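Local coordinates for surface protein SPB1 (PDB 4UZG) that probably serves as the backbone subunit of the group B streptococcus type 2b pilus, the repeating protein from which the sortase-assembled fibre is built, at residues 19-24 with 149-154; 36-41 with 121-126; 56-61 with 68-73. One frame throughout, in Å; residues are numbered along the deposited sequence.

Interaction 1: 19-24 with 149-154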
loop_
_atom_site.group_PDB
_atom_site.type_symbol
_atom_site.label_atom_id
_atom_site.label_comp_id
_atom_site.label_asym_id
_atom_site.label_seq_id
_atom_site.Cartn_x
_atom_site.Cartn_y
_atom_site.Cartn_z
ATOM N N TYR A 19 -7.464 3.058 4.536
ATOM C CA TYR A 19 -8.495 2.142 4.090
ATOM C C TYR A 19 -9.886 2.669 4.420
ATOM O O TYR A 19 -10.087 3.292 5.469
ATOM C CB TYR A 19 -8.353 0.831 4.842
ATOM C CG TYR A 19 -7.135 -0.014 4.525
ATOM C CD1 TYR A 19 -7.180 -0.959 3.525
ATOM C CD2 TYR A 19 -5.968 0.090 5.258
ATOM C CE1 TYR A 19 -6.117 -1.803 3.269
ATOM C CE2 TYR A 19 -4.878 -0.744 5.004
ATOM C CZ TYR A 19 -4.952 -1.691 4.015
ATOM O OH TYR A 19 -3.872 -2.520 3.835
ATOM N N THR A 20 -10.840 2.371 3.545
ATOM C CA THR A 20 -12.241 2.669 3.769
ATOM C C THR A 20 -13.080 1.427 3.489
ATOM O O THR A 20 -12.981 0.851 2.405
ATOM C CB THR A 20 -12.732 3.827 2.876
ATOM O OG1 THR A 20 -11.917 4.982 3.122
ATOM C CG2 THR A 20 -14.174 4.190 3.191
ATOM N N ILE A 21 -13.883 1.031 4.474
ATOM C CA ILE A 21 -14.856 -0.045 4.315
ATOM C C ILE A 21 -16.229 0.617 4.302
ATOM O O ILE A 21 -16.558 1.369 5.220
ATOM C CB ILE A 21 -14.802 -1.031 5.491
ATOM C CG1 ILE A 21 -13.424 -1.681 5.591
ATOM C CG2 ILE A 21 -15.915 -2.068 5.342
ATOM C CD1 ILE A 21 -13.190 -2.327 6.955
ATOM N N THR A 22 -17.032 0.338 3.292
ATOM C CA THR A 22 -18.357 0.945 3.115
ATOM C C THR A 22 -19.393 -0.173 2.965
ATOM O O THR A 22 -19.186 -1.094 2.155
ATOM C CB THR A 22 -18.366 1.894 1.852
ATOM O OG1 THR A 22 -17.344 2.903 1.996
ATOM C CG2 THR A 22 -19.711 2.566 1.637
ATOM N N TYR A 23 -20.501 -0.078 3.703
ATOM C CA TYR A 23 -21.598 -1.028 3.618
ATOM C C TYR A 23 -22.877 -0.214 3.546
ATOM O O TYR A 23 -23.240 0.477 4.484
ATOM C CB TYR A 23 -21.595 -1.908 4.849
ATOM C CG TYR A 23 -22.689 -2.939 4.909
ATOM C CD1 TYR A 23 -22.537 -4.171 4.296
ATOM C CD2 TYR A 23 -23.818 -2.721 5.680
ATOM C CE1 TYR A 23 -23.494 -5.146 4.411
ATOM C CE2 TYR A 23 -24.803 -3.688 5.800
ATOM C CZ TYR A 23 -24.632 -4.894 5.159
ATOM O OH TYR A 23 -25.593 -5.865 5.296
ATOM N N LYS A 24 -23.559 -0.307 2.417
ATOM C CA LYS A 24 -24.686 0.561 2.120
ATOM C C LYS A 24 -26.031 -0.008 2.460
ATOM O O LYS A 24 -27.052 0.679 2.332
ATOM C CB LYS A 24 -24.669 0.950 0.653
ATOM C CG LYS A 24 -23.530 1.890 0.284
ATOM C CD LYS A 24 -24.015 2.741 -0.898
ATOM C CE LYS A 24 -22.941 3.368 -1.730
ATOM N NZ LYS A 24 -22.130 2.329 -2.387
ATOM N N ALA A 149 -12.555 -7.532 4.199
ATOM C CA ALA A 149 -13.492 -7.122 5.227
ATOM C C ALA A 149 -14.844 -7.738 4.919
ATOM O O ALA A 149 -15.325 -7.660 3.801
ATOM C CB ALA A 149 -13.620 -5.617 5.268
ATOM N N THR A 150 -15.478 -8.298 5.947
ATOM C CA THR A 150 -16.845 -8.791 5.836
ATOM C C THR A 150 -17.723 -7.946 6.758
ATOM O O THR A 150 -17.270 -7.493 7.827
ATOM C CB THR A 150 -16.966 -10.269 6.200
ATOM O OG1 THR A 150 -16.561 -10.449 7.555
ATOM C CG2 THR A 150 -16.169 -11.136 5.269
ATOM N N ILE A 151 -18.984 -7.783 6.367
ATOM C CA ILE A 151 -19.967 -7.118 7.187
ATOM C C ILE A 151 -21.217 -8.011 7.194
ATOM O O ILE A 151 -21.757 -8.327 6.129
ATOM C CB ILE A 151 -20.305 -5.715 6.677
ATOM C CG1 ILE A 151 -19.026 -4.870 6.500
ATOM C CG2 ILE A 151 -21.333 -5.068 7.626
ATOM C CD1 ILE A 151 -18.467 -4.849 5.032
ATOM N N ASN A 152 -21.654 -8.393 8.387
ATOM C CA ASN A 152 -22.793 -9.311 8.532
ATOM C C ASN A 152 -23.733 -8.777 9.609
ATOM O O ASN A 152 -23.281 -8.255 10.636
ATOM C CB ASN A 152 -22.326 -10.688 8.999
ATOM C CG ASN A 152 -21.634 -11.495 7.921
ATOM O OD1 ASN A 152 -22.267 -12.104 7.075
ATOM N ND2 ASN A 152 -20.306 -11.505 7.952
ATOM N N PRO A 153 -25.048 -8.961 9.432
ATOM C CA PRO A 153 -25.983 -8.714 10.536
ATOM C C PRO A 153 -25.902 -9.831 11.548
ATOM O O PRO A 153 -25.625 -10.979 11.189
ATOM C CB PRO A 153 -27.329 -8.711 9.823
ATOM C CG PRO A 153 -27.134 -9.716 8.709
ATOM C CD PRO A 153 -25.702 -9.536 8.251
ATOM N N ASN A 154 -26.237 -9.501 12.790
ATOM C CA ASN A 154 -26.465 -10.497 13.836
ATOM C C ASN A 154 -25.302 -11.484 13.882
ATOM O O ASN A 154 -24.161 -11.042 14.037
ATOM C CB ASN A 154 -27.855 -11.116 13.672
ATOM C CG ASN A 154 -28.939 -10.088 13.880
ATOM O OD1 ASN A 154 -28.682 -8.967 14.322
ATOM N ND2 ASN A 154 -30.181 -10.475 13.593
HETATM O O HOH W 1 -24.184 -8.662 4.907
#
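I151 reaches across from strand 146-153 to touch both Y23 and I21 of strand 16-26, and its branches divide the work. Its CB already lies 3.6 Å from Y23 CD1, at the rim of the ring. From there CG2, which is anti to the backbone N since a chi1 of -53° puts CG1 beside that N, passes over the aromatic face: this methyl sits 3.7 Å from the centroid of the Y23 ring, only 12° off the normal, a centred CH-pi contact. The longer branch runs through CG1 to CD1, which meets I21 CG2 at 3.8 Å. A beta-branched residue suits this place because one methyl can lie on a ring while the ethyl arm packs against a second aliphatic chain.

I21 uses its other arm toward A149, two residues before I151, where its CD1 stands 3.7 Å from A149 CB. The small alanine leaves room for the extended isoleucine tip. Y23 offers a flat apolar face to I151 and carries its hydroxyl beyond it, where a water lies 3.2 Å from Y23 OH and donates a 2.7 Å hydrogen bond to I151 O. That water ties the tyrosine tip to the opposite backbone.

I40, beside I151, extends the same apolar layer, while T22 and T150 turn their CB atoms away from it. The two strand segments approach to 8.6 Å between axes and run at 30° to each other, with side chains filling the gap. Such a layer between facing, slightly twisted strands is characteristic of a beta-sandwich, consistent with the Ig-like domains of Gram-positive backbone pilins.

Interaction 2: 36-41 with 121-126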
loop_
_atom_site.group_PDB
_atom_site.type_symbol
_atom_site.label_atom_id
_atom_site.label_comp_id
_atom_site.label_asym_id
_atom_site.label_seq_id
_atom_site.Cartn_x
_atom_site.Cartn_y
_atom_site.Cartn_z
ATOM N N TYR A 36 -30.046 -6.692 15.408
ATOM C CA TYR A 36 -29.598 -6.094 16.667
ATOM C C TYR A 36 -28.108 -5.710 16.648
ATOM O O TYR A 36 -27.650 -5.040 17.578
ATOM C CB TYR A 36 -29.924 -6.994 17.872
ATOM C CG TYR A 36 -29.321 -8.365 17.763
ATOM C CD1 TYR A 36 -28.009 -8.591 18.133
ATOM C CD2 TYR A 36 -30.051 -9.429 17.240
ATOM C CE1 TYR A 36 -27.454 -9.851 18.025
ATOM C CE2 TYR A 36 -29.504 -10.696 17.135
ATOM C CZ TYR A 36 -28.192 -10.883 17.504
ATOM O OH TYR A 36 -27.585 -12.118 17.410
ATOM N N GLN A 37 -27.364 -6.086 15.605
ATOM C CA GLN A 37 -25.984 -5.639 15.452
ATOM C C GLN A 37 -25.532 -5.829 14.029
ATOM O O GLN A 37 -26.089 -6.653 13.310
ATOM C CB GLN A 37 -25.051 -6.411 16.393
ATOM C CG GLN A 37 -24.947 -7.886 16.072
ATOM C CD GLN A 37 -24.111 -8.655 17.070
ATOM O OE1 GLN A 37 -23.930 -8.226 18.210
ATOM N NE2 GLN A 37 -23.625 -9.807 16.656
ATOM N N TYR A 38 -24.496 -5.082 13.657
ATOM C CA TYR A 38 -23.693 -5.382 12.473
ATOM C C TYR A 38 -22.271 -5.654 12.932
ATOM O O TYR A 38 -21.742 -4.936 13.779
ATOM C CB TYR A 38 -23.724 -4.230 11.430
ATOM C CG TYR A 38 -25.007 -4.207 10.666
ATOM C CD1 TYR A 38 -25.183 -4.996 9.541
ATOM C CD2 TYR A 38 -26.074 -3.433 11.097
ATOM C CE1 TYR A 38 -26.400 -5.021 8.877
ATOM C CE2 TYR A 38 -27.281 -3.441 10.427
ATOM C CZ TYR A 38 -27.462 -4.259 9.341
ATOM O OH TYR A 38 -28.670 -4.311 8.676
ATOM N N VAL A 39 -21.655 -6.671 12.349
ATOM C CA VAL A 39 -20.291 -7.075 12.700
ATOM C C VAL A 39 -19.391 -6.908 11.485
ATOM O O VAL A 39 -19.649 -7.493 10.421
ATOM C CB VAL A 39 -20.260 -8.535 13.158
ATOM C CG1 VAL A 39 -18.846 -8.906 13.579
ATOM C CG2 VAL A 39 -21.258 -8.793 14.294
ATOM N N ILE A 40 -18.335 -6.110 11.643
ATOM C CA ILE A 40 -17.347 -5.859 10.604
ATOM C C ILE A 40 -16.066 -6.568 11.027
ATOM O O ILE A 40 -15.480 -6.245 12.056
ATOM C CB ILE A 40 -17.079 -4.347 10.467
ATOM C CG1 ILE A 40 -18.370 -3.607 10.103
ATOM C CG2 ILE A 40 -15.978 -4.095 9.434
ATOM C CD1 ILE A 40 -19.042 -2.909 11.279
ATOM N N LYS A 41 -15.637 -7.538 10.225
ATOM C CA LYS A 41 -14.427 -8.305 10.513
ATOM C C LYS A 41 -13.428 -8.070 9.410
ATOM O O LYS A 41 -13.754 -8.232 8.241
ATOM C CB LYS A 41 -14.728 -9.796 10.583
ATOM C CG LYS A 41 -15.405 -10.218 11.840
ATOM C CD LYS A 41 -15.620 -11.720 11.914
ATOM C CE LYS A 41 -16.339 -12.108 13.204
ATOM N NZ LYS A 41 -16.473 -13.590 13.317
ATOM N N ASN A 121 -29.231 2.926 6.010
ATOM C CA ASN A 121 -28.001 3.551 6.451
ATOM C C ASN A 121 -26.772 2.969 5.784
ATOM O O ASN A 121 -26.736 1.793 5.423
ATOM C CB ASN A 121 -27.883 3.418 7.967
ATOM C CG ASN A 121 -28.912 4.250 8.679
ATOM O OD1 ASN A 121 -28.777 5.462 8.753
ATOM N ND2 ASN A 121 -29.950 3.612 9.186
ATOM N N THR A 122 -25.749 3.808 5.672
ATOM C CA THR A 122 -24.430 3.385 5.260
ATOM C C THR A 122 -23.505 3.365 6.474
ATOM O O THR A 122 -23.367 4.369 7.178
ATOM C CB THR A 122 -23.852 4.333 4.209
ATOM O OG1 THR A 122 -24.680 4.276 3.043
ATOM C CG2 THR A 122 -22.427 3.941 3.841
ATOM N N ILE A 123 -22.864 2.228 6.699
ATOM C CA ILE A 123 -21.813 2.098 7.693
ATOM C C ILE A 123 -20.489 2.314 6.992
ATOM O O ILE A 123 -20.213 1.679 5.983
ATOM C CB ILE A 123 -21.845 0.705 8.347
ATOM C CG1 ILE A 123 -23.148 0.484 9.122
ATOM C CG2 ILE A 123 -20.636 0.522 9.269
ATOM C CD1 ILE A 123 -23.383 -0.982 9.542
ATOM N N THR A 124 -19.673 3.219 7.525
ATOM C CA THR A 124 -18.334 3.450 6.996
ATOM C C THR A 124 -17.334 3.268 8.135
ATOM O O THR A 124 -17.502 3.826 9.215
ATOM C CB THR A 124 -18.174 4.863 6.369
ATOM O OG1 THR A 124 -19.244 5.086 5.454
ATOM C CG2 THR A 124 -16.866 5.004 5.643
ATOM N N VAL A 125 -16.275 2.509 7.864
ATOM C CA VAL A 125 -15.140 2.410 8.768
ATOM C C VAL A 125 -13.906 2.838 7.993
ATOM O O VAL A 125 -13.560 2.221 6.986
ATOM C CB VAL A 125 -14.948 0.975 9.311
ATOM C CG1 VAL A 125 -13.695 0.880 10.193
ATOM C CG2 VAL A 125 -16.176 0.495 10.071
ATOM N N THR A 126 -13.232 3.873 8.465
ATOM C CA THR A 126 -11.935 4.217 7.929
ATOM C C THR A 126 -10.882 3.867 8.968
ATOM O O THR A 126 -11.123 3.941 10.176
ATOM C CB THR A 126 -11.825 5.687 7.563
ATOM O OG1 THR A 126 -11.934 6.499 8.729
ATOM C CG2 THR A 126 -12.865 6.085 6.559
#
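I123 lays its CD1 methyl against the root of the Y38 side chain, 3.8 Å from Y38 CB, with Y38 CG as near and Y38 CD2 a little farther. The methyl approaches the tyrosine ring at a slant. It gets there because the isoleucine is stretched out: CG1 points away from the carbonyl carbon, and a chi2 of 167° carries CD1 straight on across the interior. The second branch of I123 makes a looser contact, its CG2 lying 4.3 Å from I40 CD1, so one isoleucine spans two successive inward residues of strand 37-43.

Facing CA atoms are far apart, 9.1 Å for Y38 and I123 and 8.8 Å for I40 and V125, a spacing that belongs to opposed layers of a beta-sandwich and not to neighbours within one layer. The intervening depth is filled by aliphatic and aromatic groups, which suits I123, V125, Y38 and I40, while the alternate T122 and T124 lie on the other side of their strand.

Y38 brings a polar end into this layer, and that end is provided for: its OH is hydrogen-bonded to V27 O. Its ring also meets W97 edge-to-face. Next to it, I40 packs on I95 of the adjoining strand 90-96, to which both Y38 and I40 are joined by backbone hydrogen bonds.

Interaction 3: 56-61 with 68-73; sequences SYEVTI and ITTLTQ. With CA (calcium ion), chain D.
A beta hairpin joins strand 50-62 to strand 68-73, and its antiparallel ladder is knit by three backbone bonds. I61 and T69 form a hydrogen-bonded pair, with I61 N donating to T69 O over 2.9 Å and T69 N returning to I61 O over 2.8 Å. L71 N gives the third, 2.9 Å to V59 O and nearly straight at 167°. A water links V59 N and L71 O where the ladder lacks a direct bond, at the break in strand 68-73, accepting from the first and donating to the second.

L71 carries the apolar contact of the hairpin. One methyl, CD1, lies 3.8 Å from V59 CG1 and also touches I61 CD1, which the other, CD2, meets at 3.9 Å; the forked leucine thus fits between two beta-branched neighbours. L71 and I61 also pack on Y117, on the buried side. On the I61 face, too, a water joins T69 OG1 to I61 O.

The T60 and T70 pair projects from the other face. T60 CG2 rests near T70 OG1 and against I68 CG2, and a water bridges the carboxylate of E58 to the threonine hydroxyl, 2.6 Å from E58 OE2 and 2.7 Å from T70 OG1. Threonines suit this outer face: their branching favours extended backbone, and T70 OG1 takes part in the water bridge.

At the start of strand 68-73, I68 O binds a calcium ion, with N67 OD1 as its companion ligand. The whole is an antiparallel hairpin with I61 and L71 turned to the core and T60 and T70 on the outer face, with a calcium site beside its turn.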
loop_
_atom_site.group_PDB
_atom_site.type_symbol
_atom_site.label_atom_id
_atom_site.label_comp_id
_atom_site.label_asym_id
_atom_site.label_seq_id
_atom_site.Cartn_x
_atom_site.Cartn_y
_atom_site.Cartn_z
ATOM N N SER A 56 -6.947 3.361 15.015
ATOM C CA SER A 56 -7.011 4.424 14.005
ATOM C C SER A 56 -8.411 4.609 13.402
ATOM O O SER A 56 -8.567 5.375 12.463
ATOM C CB SER A 56 -5.995 4.155 12.903
ATOM O OG SER A 56 -6.306 2.970 12.186
ATOM N N TYR A 57 -9.411 3.924 13.937
ATOM C CA TYR A 57 -10.735 3.879 13.290
ATOM C C TYR A 57 -11.522 5.162 13.420
ATOM O O TYR A 57 -11.495 5.840 14.455
ATOM C CB TYR A 57 -11.623 2.752 13.896
ATOM C CG TYR A 57 -10.837 1.506 14.098
ATOM C CD1 TYR A 57 -10.555 0.664 13.036
ATOM C CD2 TYR A 57 -10.270 1.235 15.325
ATOM C CE1 TYR A 57 -9.717 -0.425 13.174
ATOM C CE2 TYR A 57 -9.435 0.128 15.487
ATOM C CZ TYR A 57 -9.139 -0.675 14.399
ATOM O OH TYR A 57 -8.304 -1.748 14.514
ATOM N N GLU A 58 -12.268 5.453 12.366
ATOM C CA GLU A 58 -13.388 6.378 12.433
ATOM C C GLU A 58 -14.587 5.582 11.919
ATOM O O GLU A 58 -14.556 5.070 10.795
ATOM C CB GLU A 58 -13.147 7.629 11.601
ATOM C CG GLU A 58 -14.271 8.630 11.698
ATOM C CD GLU A 58 -13.910 9.843 12.521
ATOM O OE1 GLU A 58 -13.064 9.710 13.432
ATOM O OE2 GLU A 58 -14.461 10.931 12.260
ATOM N N VAL A 59 -15.622 5.491 12.747
ATOM C CA VAL A 59 -16.780 4.664 12.452
ATOM C C VAL A 59 -18.000 5.583 12.393
ATOM O O VAL A 59 -18.296 6.271 13.369
ATOM C CB VAL A 59 -16.992 3.570 13.518
ATOM C CG1 VAL A 59 -18.126 2.660 13.105
ATOM C CG2 VAL A 59 -15.697 2.782 13.748
ATOM N N THR A 60 -18.702 5.582 11.264
ATOM C CA THR A 60 -19.861 6.434 11.095
ATOM C C THR A 60 -21.041 5.672 10.502
ATOM O O THR A 60 -20.887 4.670 9.789
ATOM C CB THR A 60 -19.557 7.640 10.168
ATOM O OG1 THR A 60 -19.186 7.161 8.876
ATOM C CG2 THR A 60 -18.487 8.568 10.709
ATOM N N ILE A 61 -22.216 6.217 10.794
ATOM C CA ILE A 61 -23.462 5.794 10.186
ATOM C C ILE A 61 -24.034 7.016 9.477
ATOM O O ILE A 61 -24.211 8.071 10.088
ATOM C CB ILE A 61 -24.475 5.259 11.232
ATOM C CG1 ILE A 61 -23.866 4.085 12.020
ATOM C CG2 ILE A 61 -25.767 4.860 10.535
ATOM C CD1 ILE A 61 -24.694 3.655 13.173
ATOM N N ILE A 68 -24.918 12.323 9.492
ATOM C CA ILE A 68 -23.858 11.450 9.980
ATOM C C ILE A 68 -23.900 11.329 11.492
ATOM O O ILE A 68 -24.025 12.334 12.214
ATOM C CB ILE A 68 -22.478 12.007 9.553
ATOM C CG1 ILE A 68 -22.388 12.116 8.026
ATOM C CG2 ILE A 68 -21.351 11.119 10.129
ATOM C CD1 ILE A 68 -21.224 12.924 7.536
ATOM N N THR A 69 -23.789 10.099 11.976
ATOM C CA THR A 69 -23.558 9.832 13.384
ATOM C C THR A 69 -22.159 9.237 13.501
ATOM O O THR A 69 -21.871 8.210 12.903
ATOM C CB THR A 69 -24.594 8.844 13.944
ATOM O OG1 THR A 69 -25.913 9.370 13.739
ATOM C CG2 THR A 69 -24.370 8.588 15.409
ATOM N N THR A 70 -21.283 9.897 14.240
ATOM C CA THR A 70 -19.943 9.382 14.497
ATOM C C THR A 70 -19.983 8.563 15.783
ATOM O O THR A 70 -20.329 9.097 16.838
ATOM C CB THR A 70 -18.940 10.519 14.594
ATOM O OG1 THR A 70 -18.914 11.193 13.331
ATOM C CG2 THR A 70 -17.561 9.991 14.941
ATOM N N LEU A 71 -19.632 7.275 15.691
ATOM C CA LEU A 71 -19.731 6.369 16.834
ATOM C C LEU A 71 -18.482 6.454 17.694
ATOM O O LEU A 71 -17.399 6.791 17.213
ATOM C CB LEU A 71 -19.930 4.938 16.348
ATOM C CG LEU A 71 -21.091 4.706 15.372
ATOM C CD1 LEU A 71 -21.253 3.210 15.103
ATOM C CD2 LEU A 71 -22.382 5.286 15.888
ATOM N N THR A 72 -18.651 6.155 18.976
ATOM C CA THR A 72 -17.543 6.071 19.899
ATOM C C THR A 72 -17.416 4.662 20.466
ATOM O O THR A 72 -18.382 3.915 20.561
ATOM C CB THR A 72 -17.701 7.073 21.036
ATOM O OG1 THR A 72 -18.877 6.764 21.789
ATOM C CG2 THR A 72 -17.786 8.498 20.494
ATOM N N GLN A 73 -16.195 4.318 20.862
ATOM C CA GLN A 73 -15.885 2.968 21.306
ATOM C C GLN A 73 -16.463 2.655 22.692
ATOM O O GLN A 73 -16.387 3.484 23.598
ATOM C CB GLN A 73 -14.368 2.776 21.338
ATOM C CG GLN A 73 -13.948 1.340 21.550
ATOM C CD GLN A 73 -12.437 1.178 21.620
ATOM O OE1 GLN A 73 -11.675 2.010 21.120
ATOM N NE2 GLN A 73 -12.001 0.114 22.264
HETATM CA CA CA D . -25.535 14.142 12.870
HETATM O O HOH W 2 -16.870 11.767 11.693
HETATM O O HOH W 3 -15.436 6.835 15.286
HETATM O O HOH W 4 -26.765 8.910 11.240
#

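How the interactions relate
All three interactions lie in one beta-sandwich domain, on the same side of the chain's centre. The centres of interactions 1 and 2 are about 5 Å apart, and each takes one strand from either pair of sheet neighbours, 16-26 with 121-131 and 37-43 with 146-153: I21 N lies 2.8 Å from V125 O, and V39 N lies 2.8 Å from N152 O, both probable hydrogen bonds. Interaction 3 continues from strand 121-131, where E58 N is 2.9 Å from T126 O. Its centre is about 10 Å from that of interaction 2. The calcium bound by I68 O lies at the hairpin of interaction 3, whose V59, I61 and L71 also face the interior; interactions 1 and 2 hold no metal ligand.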